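Local coordinates for transcriptional regulator (Rhodococcus sp., PDB 2O0Y), which probably binds DNA as an IclR-family transcription factor, pairing a helix-turn-helix domain with a C-terminal domain of the GAF clan, at residues 102-112 and 236-247; 152-160 and 211-222. All coordinates share one frame; numbering follows the deposited sequence.

Contact 1 (102-112 and 236-247)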
loop_
_atom_site.group_PDB
_atom_site.type_symbol
_atom_site.label_atom_id
_atom_site.label_comp_id
_atom_site.label_asym_id
_atom_site.label_seq_id
_atom_site.Cartn_x
_atom_site.Cartn_y
_atom_site.Cartn_z
ATOM N N ILE B 102 21.786 2.740 -16.439
ATOM C CA ILE B 102 22.306 1.378 -16.707
ATOM C C ILE B 102 21.329 0.597 -17.577
ATOM O O ILE B 102 21.736 -0.103 -18.477
ATOM C CB ILE B 102 22.600 0.599 -15.378
ATOM C CG1 ILE B 102 23.833 1.179 -14.669
ATOM C CG2 ILE B 102 22.785 -0.888 -15.637
ATOM C CD1 ILE B 102 23.874 0.811 -13.142
HETATM N N MSE B 103 20.035 0.715 -17.325
HETATM C CA MSE B 103 19.021 -0.019 -18.096
HETATM C C MSE B 103 18.998 0.498 -19.526
HETATM O O MSE B 103 18.823 -0.256 -20.492
HETATM C CB MSE B 103 17.651 0.196 -17.443
HETATM C CG MSE B 103 17.512 -0.382 -16.057
HETATM SE SE MSE B 103 15.736 0.072 -15.271
HETATM C CE MSE B 103 14.484 -0.687 -16.601
ATOM N N ARG B 104 19.133 1.805 -19.666
ATOM C CA ARG B 104 19.150 2.420 -20.991
ATOM C C ARG B 104 20.346 1.919 -21.785
ATOM O O ARG B 104 20.214 1.490 -22.950
ATOM C CB ARG B 104 19.149 3.967 -20.869
ATOM C CG ARG B 104 18.794 4.639 -22.166
ATOM C CD ARG B 104 19.041 6.147 -22.109
ATOM N NE ARG B 104 18.147 6.735 -21.080
ATOM C CZ ARG B 104 18.547 7.257 -19.923
ATOM N NH1 ARG B 104 17.623 7.742 -19.104
ATOM N NH2 ARG B 104 19.849 7.322 -19.588
ATOM N N GLN B 105 21.520 1.889 -21.150
ATOM C CA GLN B 105 22.697 1.390 -21.858
ATOM C C GLN B 105 22.571 -0.104 -22.229
ATOM O O GLN B 105 22.955 -0.539 -23.322
ATOM C CB GLN B 105 23.971 1.693 -21.053
ATOM C CG GLN B 105 25.262 1.358 -21.799
ATOM C CD GLN B 105 25.446 2.215 -23.038
ATOM O OE1 GLN B 105 25.219 3.424 -23.000
ATOM N NE2 GLN B 105 25.853 1.584 -24.154
ATOM N N LEU B 106 22.027 -0.896 -21.336
ATOM C CA LEU B 106 21.748 -2.323 -21.594
ATOM C C LEU B 106 20.839 -2.449 -22.804
ATOM O O LEU B 106 21.055 -3.316 -23.662
ATOM C CB LEU B 106 21.028 -2.958 -20.359
ATOM C CG LEU B 106 20.726 -4.446 -20.529
ATOM C CD1 LEU B 106 22.041 -5.217 -20.953
ATOM C CD2 LEU B 106 20.077 -5.007 -19.248
ATOM N N SER B 107 19.796 -1.628 -22.863
ATOM C CA SER B 107 18.912 -1.658 -24.049
ATOM C C SER B 107 19.685 -1.345 -25.336
ATOM O O SER B 107 19.563 -2.053 -26.346
ATOM C CB SER B 107 17.738 -0.709 -23.881
ATOM O OG SER B 107 16.882 -0.896 -24.965
ATOM N N ALA B 108 20.529 -0.320 -25.296
ATOM C CA ALA B 108 21.375 0.031 -26.449
ATOM C C ALA B 108 22.333 -1.100 -26.796
ATOM O O ALA B 108 22.576 -1.384 -27.978
ATOM C CB ALA B 108 22.178 1.282 -26.159
ATOM N N ASP B 109 22.898 -1.733 -25.769
ATOM C CA ASP B 109 23.951 -2.746 -25.964
ATOM C C ASP B 109 23.335 -4.053 -26.498
ATOM O O ASP B 109 23.974 -4.777 -27.249
ATOM C CB ASP B 109 24.645 -3.008 -24.612
ATOM C CG ASP B 109 25.677 -1.928 -24.238
ATOM O OD1 ASP B 109 25.942 -1.016 -25.055
ATOM O OD2 ASP B 109 26.252 -2.003 -23.116
ATOM N N THR B 110 22.089 -4.365 -26.121
ATOM C CA THR B 110 21.510 -5.651 -26.565
ATOM C C THR B 110 20.542 -5.490 -27.745
ATOM O O THR B 110 20.295 -6.444 -28.478
ATOM C CB THR B 110 20.718 -6.357 -25.430
ATOM O OG1 THR B 110 19.710 -5.449 -24.969
ATOM C CG2 THR B 110 21.621 -6.764 -24.245
ATOM N N GLY B 111 19.947 -4.301 -27.897
ATOM C CA GLY B 111 18.952 -4.077 -28.948
ATOM C C GLY B 111 17.558 -4.506 -28.524
ATOM O O GLY B 111 16.604 -4.490 -29.329
ATOM N N GLU B 112 17.427 -4.868 -27.235
ATOM C CA GLU B 112 16.173 -5.354 -26.668
ATOM C C GLU B 112 15.601 -4.416 -25.607
ATOM O O GLU B 112 16.359 -3.645 -24.983
ATOM C CB GLU B 112 16.363 -6.750 -26.060
ATOM C CG GLU B 112 16.963 -7.787 -26.984
ATOM C CD GLU B 112 16.194 -8.048 -28.246
ATOM O OE1 GLU B 112 15.058 -7.564 -28.370
ATOM O OE2 GLU B 112 16.709 -8.818 -29.096
ATOM N N ARG B 236 23.955 -14.664 -30.195
ATOM C CA ARG B 236 23.662 -13.441 -29.475
ATOM C C ARG B 236 23.523 -13.626 -27.996
ATOM O O ARG B 236 23.862 -12.707 -27.245
ATOM C CB ARG B 236 22.406 -12.712 -30.034
ATOM C CG ARG B 236 22.613 -12.199 -31.469
ATOM C CD ARG B 236 21.356 -11.630 -32.093
ATOM N NE ARG B 236 20.841 -10.436 -31.406
ATOM C CZ ARG B 236 21.283 -9.194 -31.588
ATOM N NH1 ARG B 236 22.288 -8.955 -32.415
ATOM N NH2 ARG B 236 20.730 -8.178 -30.924
ATOM N N THR B 237 22.988 -14.765 -27.557
ATOM C CA THR B 237 22.660 -14.868 -26.126
ATOM C C THR B 237 23.859 -14.780 -25.183
ATOM O O THR B 237 23.724 -14.182 -24.140
ATOM C CB THR B 237 21.774 -16.063 -25.750
ATOM O OG1 THR B 237 22.356 -17.244 -26.269
ATOM C CG2 THR B 237 20.406 -15.901 -26.369
ATOM N N PRO B 238 25.037 -15.358 -25.533
ATOM C CA PRO B 238 26.164 -15.122 -24.585
ATOM C C PRO B 238 26.370 -13.635 -24.233
ATOM O O PRO B 238 26.673 -13.321 -23.098
ATOM C CB PRO B 238 27.398 -15.640 -25.353
ATOM C CG PRO B 238 26.884 -16.561 -26.350
ATOM C CD PRO B 238 25.442 -16.227 -26.655
ATOM N N HIS B 239 26.246 -12.744 -25.222
ATOM C CA HIS B 239 26.509 -11.304 -25.052
ATOM C C HIS B 239 25.341 -10.696 -24.289
ATOM O O HIS B 239 25.536 -9.853 -23.413
ATOM C CB HIS B 239 26.700 -10.596 -26.429
ATOM C CG HIS B 239 26.981 -9.122 -26.333
ATOM N ND1 HIS B 239 26.090 -8.154 -26.768
ATOM C CD2 HIS B 239 28.046 -8.448 -25.834
ATOM C CE1 HIS B 239 26.607 -6.954 -26.561
ATOM N NE2 HIS B 239 27.793 -7.104 -25.999
ATOM N N TYR B 240 24.118 -11.131 -24.613
ATOM C CA TYR B 240 22.924 -10.732 -23.844
ATOM C C TYR B 240 23.121 -11.075 -22.390
ATOM O O TYR B 240 22.908 -10.236 -21.500
ATOM C CB TYR B 240 21.670 -11.475 -24.351
ATOM C CG TYR B 240 21.015 -10.921 -25.601
ATOM C CD1 TYR B 240 21.727 -10.140 -26.500
ATOM C CD2 TYR B 240 19.687 -11.223 -25.888
ATOM C CE1 TYR B 240 21.132 -9.632 -27.619
ATOM C CE2 TYR B 240 19.076 -10.728 -27.034
ATOM C CZ TYR B 240 19.798 -9.933 -27.883
ATOM O OH TYR B 240 19.236 -9.436 -29.038
ATOM N N ILE B 241 23.466 -12.320 -22.120
ATOM C CA ILE B 241 23.781 -12.763 -20.729
ATOM C C ILE B 241 24.930 -11.928 -20.070
ATOM O O ILE B 241 24.813 -11.507 -18.918
ATOM C CB ILE B 241 24.103 -14.308 -20.680
ATOM C CG1 ILE B 241 22.866 -15.149 -21.055
ATOM C CG2 ILE B 241 24.663 -14.690 -19.318
ATOM C CD1 ILE B 241 23.141 -16.617 -21.451
ATOM N N GLU B 242 26.051 -11.734 -20.779
ATOM C CA GLU B 242 27.167 -10.952 -20.247
ATOM C C GLU B 242 26.772 -9.513 -19.919
ATOM O O GLU B 242 27.171 -8.991 -18.864
ATOM C CB GLU B 242 28.330 -10.939 -21.208
ATOM C CG GLU B 242 29.587 -10.407 -20.629
ATOM C CD GLU B 242 30.783 -10.827 -21.464
ATOM O OE1 GLU B 242 30.596 -11.005 -22.675
ATOM O OE2 GLU B 242 31.877 -11.032 -20.890
ATOM N N CYS B 243 26.033 -8.847 -20.815
ATOM C CA CYS B 243 25.574 -7.478 -20.535
ATOM C C CYS B 243 24.564 -7.435 -19.406
ATOM O O CYS B 243 24.604 -6.521 -18.583
ATOM C CB CYS B 243 24.975 -6.804 -21.776
ATOM S SG CYS B 243 26.189 -6.692 -23.111
ATOM N N THR B 244 23.618 -8.374 -19.399
ATOM C CA THR B 244 22.556 -8.308 -18.400
ATOM C C THR B 244 23.111 -8.657 -17.033
ATOM O O THR B 244 22.690 -8.100 -16.030
ATOM C CB THR B 244 21.357 -9.175 -18.794
ATOM O OG1 THR B 244 20.963 -8.808 -20.112
ATOM C CG2 THR B 244 20.147 -8.899 -17.880
ATOM N N ARG B 245 24.080 -9.566 -16.985
ATOM C CA ARG B 245 24.717 -9.945 -15.710
ATOM C C ARG B 245 25.401 -8.759 -15.095
ATOM O O ARG B 245 25.244 -8.528 -13.917
ATOM C CB ARG B 245 25.786 -11.041 -15.909
ATOM C CG ARG B 245 26.312 -11.557 -14.585
ATOM C CD ARG B 245 27.525 -12.532 -14.768
ATOM N NE ARG B 245 27.150 -13.775 -15.445
ATOM C CZ ARG B 245 26.451 -14.764 -14.889
ATOM N NH1 ARG B 245 26.031 -14.666 -13.633
ATOM N NH2 ARG B 245 26.189 -15.873 -15.572
ATOM N N ALA B 246 26.187 -8.027 -15.886
ATOM C CA ALA B 246 26.912 -6.845 -15.381
ATOM C C ALA B 246 25.951 -5.776 -14.892
ATOM O O ALA B 246 26.175 -5.178 -13.852
ATOM C CB ALA B 246 27.820 -6.276 -16.453
ATOM N N ALA B 247 24.902 -5.521 -15.665
ATOM C CA ALA B 247 23.913 -4.475 -15.319
ATOM C C ALA B 247 23.228 -4.817 -14.025
ATOM O O ALA B 247 23.041 -3.953 -13.152
ATOM C CB ALA B 247 22.872 -4.382 -16.449
#
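Tyr240 OH gives a short hydrogen bond to Glu112 OE2, 2.6 Å, and uses the anti lone pair of that oxygen. The carboxylate and ring planes stand 72° apart. Thr110 lies over one face of the same ring, with its CB 4.3 Å from the ring centroid, a CH-pi contact. Further along, Leu106 has CG anti to its backbone N (chi1 -179°), and the branch reaches the other helix. CD1 is tight against Cys243 CB, at 3.4 Å, and CD2 touches Ala247 CB. Ile102 CG2 closes the row on Ala247 CB at 3.6 Å.

The second shell fixes the polar end. Arg236 grips Tyr240 OH side-on, through NE and NH2, with the oxygen near the guanidinium plane. Glu112 OE2 also forms a salt bridge with Arg231. These two arginines would probably stabilise the negative charge of Glu112. Thr110 OG1 donates to Leu106 O and accepts from Glu112 N, an ST turn at the helix end.

Segments 102-110 and 237-247 run antiparallel, at 171°, with axes 10.0 Å apart at closest approach. Phe232 meets the Tyr240 ring edge-to-face. The pair, helices 97-110 and 237-254, packs on strand 219-228 through Leu225 and Leu223, while Leu208 of strand 205-213 touches Tyr240 and Thr244.

Contact 2 (152-160 and 211-222)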
loop_
_atom_site.group_PDB
_atom_site.type_symbol
_atom_site.label_atom_id
_atom_site.label_comp_id
_atom_site.label_asym_id
_atom_site.label_seq_id
_atom_site.Cartn_x
_atom_site.Cartn_y
_atom_site.Cartn_z
ATOM N N ALA B 152 10.528 -15.645 -18.142
ATOM C CA ALA B 152 11.757 -15.659 -17.357
ATOM C C ALA B 152 11.629 -14.851 -16.070
ATOM O O ALA B 152 12.060 -15.314 -15.032
ATOM C CB ALA B 152 12.919 -15.095 -18.180
ATOM N N ALA B 153 11.071 -13.645 -16.152
ATOM C CA ALA B 153 10.933 -12.769 -14.989
ATOM C C ALA B 153 10.140 -13.468 -13.890
ATOM O O ALA B 153 10.538 -13.420 -12.725
ATOM C CB ALA B 153 10.265 -11.473 -15.367
ATOM N N GLY B 154 9.023 -14.117 -14.241
ATOM C CA GLY B 154 8.194 -14.771 -13.225
ATOM C C GLY B 154 8.980 -15.778 -12.383
ATOM O O GLY B 154 8.855 -15.821 -11.161
ATOM N N LYS B 155 9.769 -16.637 -13.036
ATOM C CA LYS B 155 10.582 -17.613 -12.310
ATOM C C LYS B 155 11.728 -16.988 -11.490
ATOM O O LYS B 155 12.160 -17.555 -10.503
ATOM C CB LYS B 155 11.107 -18.686 -13.269
ATOM C CG LYS B 155 10.000 -19.683 -13.666
ATOM C CD LYS B 155 10.454 -20.667 -14.781
ATOM C CE LYS B 155 9.958 -20.253 -16.180
ATOM N NZ LYS B 155 8.466 -20.508 -16.414
ATOM N N ILE B 156 12.223 -15.825 -11.903
ATOM C CA ILE B 156 13.220 -15.106 -11.094
ATOM C C ILE B 156 12.518 -14.546 -9.848
ATOM O O ILE B 156 12.990 -14.747 -8.750
ATOM C CB ILE B 156 13.942 -13.986 -11.887
ATOM C CG1 ILE B 156 14.877 -14.595 -12.970
ATOM C CG2 ILE B 156 14.709 -13.026 -10.931
ATOM C CD1 ILE B 156 16.106 -15.310 -12.396
ATOM N N LEU B 157 11.355 -13.904 -10.006
ATOM C CA LEU B 157 10.638 -13.368 -8.837
ATOM C C LEU B 157 10.273 -14.461 -7.858
ATOM O O LEU B 157 10.230 -14.207 -6.660
ATOM C CB LEU B 157 9.383 -12.607 -9.259
ATOM C CG LEU B 157 9.726 -11.358 -10.080
ATOM C CD1 LEU B 157 8.466 -10.844 -10.784
ATOM C CD2 LEU B 157 10.328 -10.283 -9.135
ATOM N N LEU B 158 10.003 -15.676 -8.346
ATOM C CA LEU B 158 9.561 -16.749 -7.438
ATOM C C LEU B 158 10.723 -17.300 -6.638
ATOM O O LEU B 158 10.518 -18.146 -5.781
ATOM C CB LEU B 158 8.878 -17.898 -8.195
ATOM C CG LEU B 158 7.476 -17.558 -8.693
ATOM C CD1 LEU B 158 6.984 -18.591 -9.741
ATOM C CD2 LEU B 158 6.498 -17.420 -7.490
ATOM N N LEU B 159 11.946 -16.827 -6.919
ATOM C CA LEU B 159 13.134 -17.187 -6.116
ATOM C C LEU B 159 12.944 -16.711 -4.701
ATOM O O LEU B 159 13.396 -17.376 -3.757
ATOM C CB LEU B 159 14.415 -16.544 -6.658
ATOM C CG LEU B 159 15.037 -17.054 -7.957
ATOM C CD1 LEU B 159 16.239 -16.184 -8.364
ATOM C CD2 LEU B 159 15.476 -18.492 -7.835
ATOM N N ALA B 160 12.315 -15.544 -4.535
ATOM C CA ALA B 160 12.037 -15.056 -3.179
ATOM C C ALA B 160 10.731 -15.590 -2.568
ATOM O O ALA B 160 10.439 -15.322 -1.422
ATOM C CB ALA B 160 12.090 -13.511 -3.120
ATOM N N PRO B 211 18.217 -11.780 -11.305
ATOM C CA PRO B 211 17.688 -11.222 -10.085
ATOM C C PRO B 211 18.359 -9.893 -9.756
ATOM O O PRO B 211 19.571 -9.728 -9.949
ATOM C CB PRO B 211 18.074 -12.265 -9.007
ATOM C CG PRO B 211 19.205 -13.035 -9.559
ATOM C CD PRO B 211 19.097 -12.942 -11.069
ATOM N N LEU B 212 17.566 -8.974 -9.217
ATOM C CA LEU B 212 18.118 -7.806 -8.528
ATOM C C LEU B 212 17.830 -8.020 -7.046
ATOM O O LEU B 212 16.726 -8.434 -6.701
ATOM C CB LEU B 212 17.390 -6.540 -9.012
ATOM C CG LEU B 212 17.575 -6.336 -10.526
ATOM C CD1 LEU B 212 16.678 -5.121 -10.918
ATOM C CD2 LEU B 212 19.049 -6.054 -10.806
ATOM N N VAL B 213 18.815 -7.740 -6.181
ATOM C CA VAL B 213 18.699 -8.072 -4.742
ATOM C C VAL B 213 18.864 -6.844 -3.845
ATOM O O VAL B 213 19.458 -5.809 -4.274
ATOM C CB VAL B 213 19.728 -9.153 -4.351
ATOM C CG1 VAL B 213 19.490 -10.474 -5.185
ATOM C CG2 VAL B 213 21.137 -8.691 -4.647
ATOM N N ASP B 214 18.308 -6.923 -2.627
ATOM C CA ASP B 214 18.621 -5.927 -1.621
ATOM C C ASP B 214 20.026 -6.170 -1.036
ATOM O O ASP B 214 20.734 -7.085 -1.468
ATOM C CB ASP B 214 17.554 -5.890 -0.521
ATOM C CG ASP B 214 17.408 -7.188 0.184
ATOM O OD1 ASP B 214 18.344 -8.030 0.107
ATOM O OD2 ASP B 214 16.374 -7.366 0.836
ATOM N N SER B 215 20.458 -5.316 -0.119
ATOM C CA SER B 215 21.745 -5.532 0.543
ATOM C C SER B 215 21.928 -6.952 1.123
ATOM O O SER B 215 23.047 -7.470 1.117
ATOM C CB SER B 215 21.943 -4.521 1.671
ATOM O OG SER B 215 22.170 -3.241 1.083
ATOM N N HIS B 216 20.838 -7.549 1.630
ATOM C CA HIS B 216 20.867 -8.904 2.212
ATOM C C HIS B 216 21.052 -10.010 1.159
ATOM O O HIS B 216 21.590 -11.088 1.471
ATOM C CB HIS B 216 19.608 -9.172 3.043
ATOM C CG HIS B 216 19.606 -10.518 3.705
ATOM N ND1 HIS B 216 20.341 -10.794 4.846
ATOM C CD2 HIS B 216 19.009 -11.686 3.352
ATOM C CE1 HIS B 216 20.155 -12.055 5.192
ATOM N NE2 HIS B 216 19.361 -12.622 4.302
ATOM N N GLY B 217 20.639 -9.747 -0.083
ATOM C CA GLY B 217 20.769 -10.719 -1.159
ATOM C C GLY B 217 19.406 -11.294 -1.491
ATOM O O GLY B 217 19.295 -12.181 -2.334
ATOM N N THR B 218 18.356 -10.778 -0.855
ATOM C CA THR B 218 16.995 -11.191 -1.189
ATOM C C THR B 218 16.583 -10.628 -2.570
ATOM O O THR B 218 16.859 -9.459 -2.868
ATOM C CB THR B 218 16.015 -10.673 -0.121
ATOM O OG1 THR B 218 16.387 -11.171 1.185
ATOM C CG2 THR B 218 14.590 -11.093 -0.445
ATOM N N VAL B 219 15.929 -11.446 -3.399
ATOM C CA VAL B 219 15.486 -11.001 -4.745
ATOM C C VAL B 219 14.311 -10.090 -4.584
ATOM O O VAL B 219 13.275 -10.510 -4.047
ATOM C CB VAL B 219 15.134 -12.227 -5.633
ATOM C CG1 VAL B 219 14.644 -11.809 -7.055
ATOM C CG2 VAL B 219 16.368 -13.155 -5.746
ATOM N N VAL B 220 14.474 -8.836 -5.015
ATOM C CA VAL B 220 13.400 -7.845 -4.896
ATOM C C VAL B 220 12.844 -7.464 -6.265
ATOM O O VAL B 220 11.800 -6.867 -6.365
ATOM C CB VAL B 220 13.860 -6.565 -4.174
ATOM C CG1 VAL B 220 14.182 -6.890 -2.652
ATOM C CG2 VAL B 220 15.041 -5.902 -4.877
ATOM N N ALA B 221 13.549 -7.812 -7.325
ATOM C CA ALA B 221 13.082 -7.449 -8.669
ATOM C C ALA B 221 13.808 -8.332 -9.649
ATOM O O ALA B 221 14.722 -9.057 -9.267
ATOM C CB ALA B 221 13.372 -5.958 -8.969
ATOM N N ALA B 222 13.396 -8.287 -10.914
ATOM C CA ALA B 222 14.020 -9.123 -11.944
ATOM C C ALA B 222 14.353 -8.219 -13.123
ATOM O O ALA B 222 13.463 -7.586 -13.704
ATOM C CB ALA B 222 13.070 -10.198 -12.346
#
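A short helix, 152-157, packs on a beta hairpin of the six-stranded antiparallel sheet in the IclR C-terminal domain. The contact is apolar, and no hydrogen bond crosses it. Ile156 sits at its middle. Its CG2 branch is anti to the backbone N (chi1 -69° for CG1) and touches Ala222 CB at 3.6 Å and Pro211 CA at 3.6 Å. The same methyl group lies 4.1 Å from Val219 CG1, and CD1 reaches Pro211 CD. The side chains of Ile156 and Pro211 cross at about a right angle. One isoleucine therefore touches both strands of the hairpin.

The helix runs antiparallel to strand 219-222, at 176°, with the axes 7.7 Å apart. Strands 205-213 and 219-228 are joined by a type I turn from Asp214 to Gly217. Asp214 OD1 accepts from Gly217 N and Thr218 N, an Asx motif that ties the turn to the start of the return strand. Val220 and Ala221 both face Leu212, whose carbonyl O accepts from both their N atoms. This is a classic beta bulge. Val219 on one side of it and Ala222 on the other both direct their CB toward the helix segment.

Further along the segment, Leu159 CD1 meets Val219 CG2 at 4.0 Å. Ala160 CB lies 3.4 Å from Val219 O. Leu157 extends CD2 to Ala221 CA, 4.0 Å away, while Ala153 CB meets Ala222 CB. Behind this layer, Leu158 and Leu159 touch Val186 of helix 178-192, and Lys155 forms a salt bridge with Glu200.

Overall arrangement
Both contacts belong to the IclR C-terminal domain, and they share its six-stranded antiparallel sheet. Their centres lie 18 Å apart. Their nearest atoms are about 5 Å apart and do not touch. Strand 219-228 links them: helices 97-110 and 237-254 of contact 1 pack on one face, and helix 152-157 of contact 2 runs along the other. Along the chain the order is 102-112, 152-160, 211-222, 236-247, so contact 1 encloses contact 2. Helices 97-110 and 237-254, far apart in sequence, thus pair, while the hairpin before helix 237-254 packs against helix 152-157. The sheet is layered between helices, consistent with a GAF-like fold.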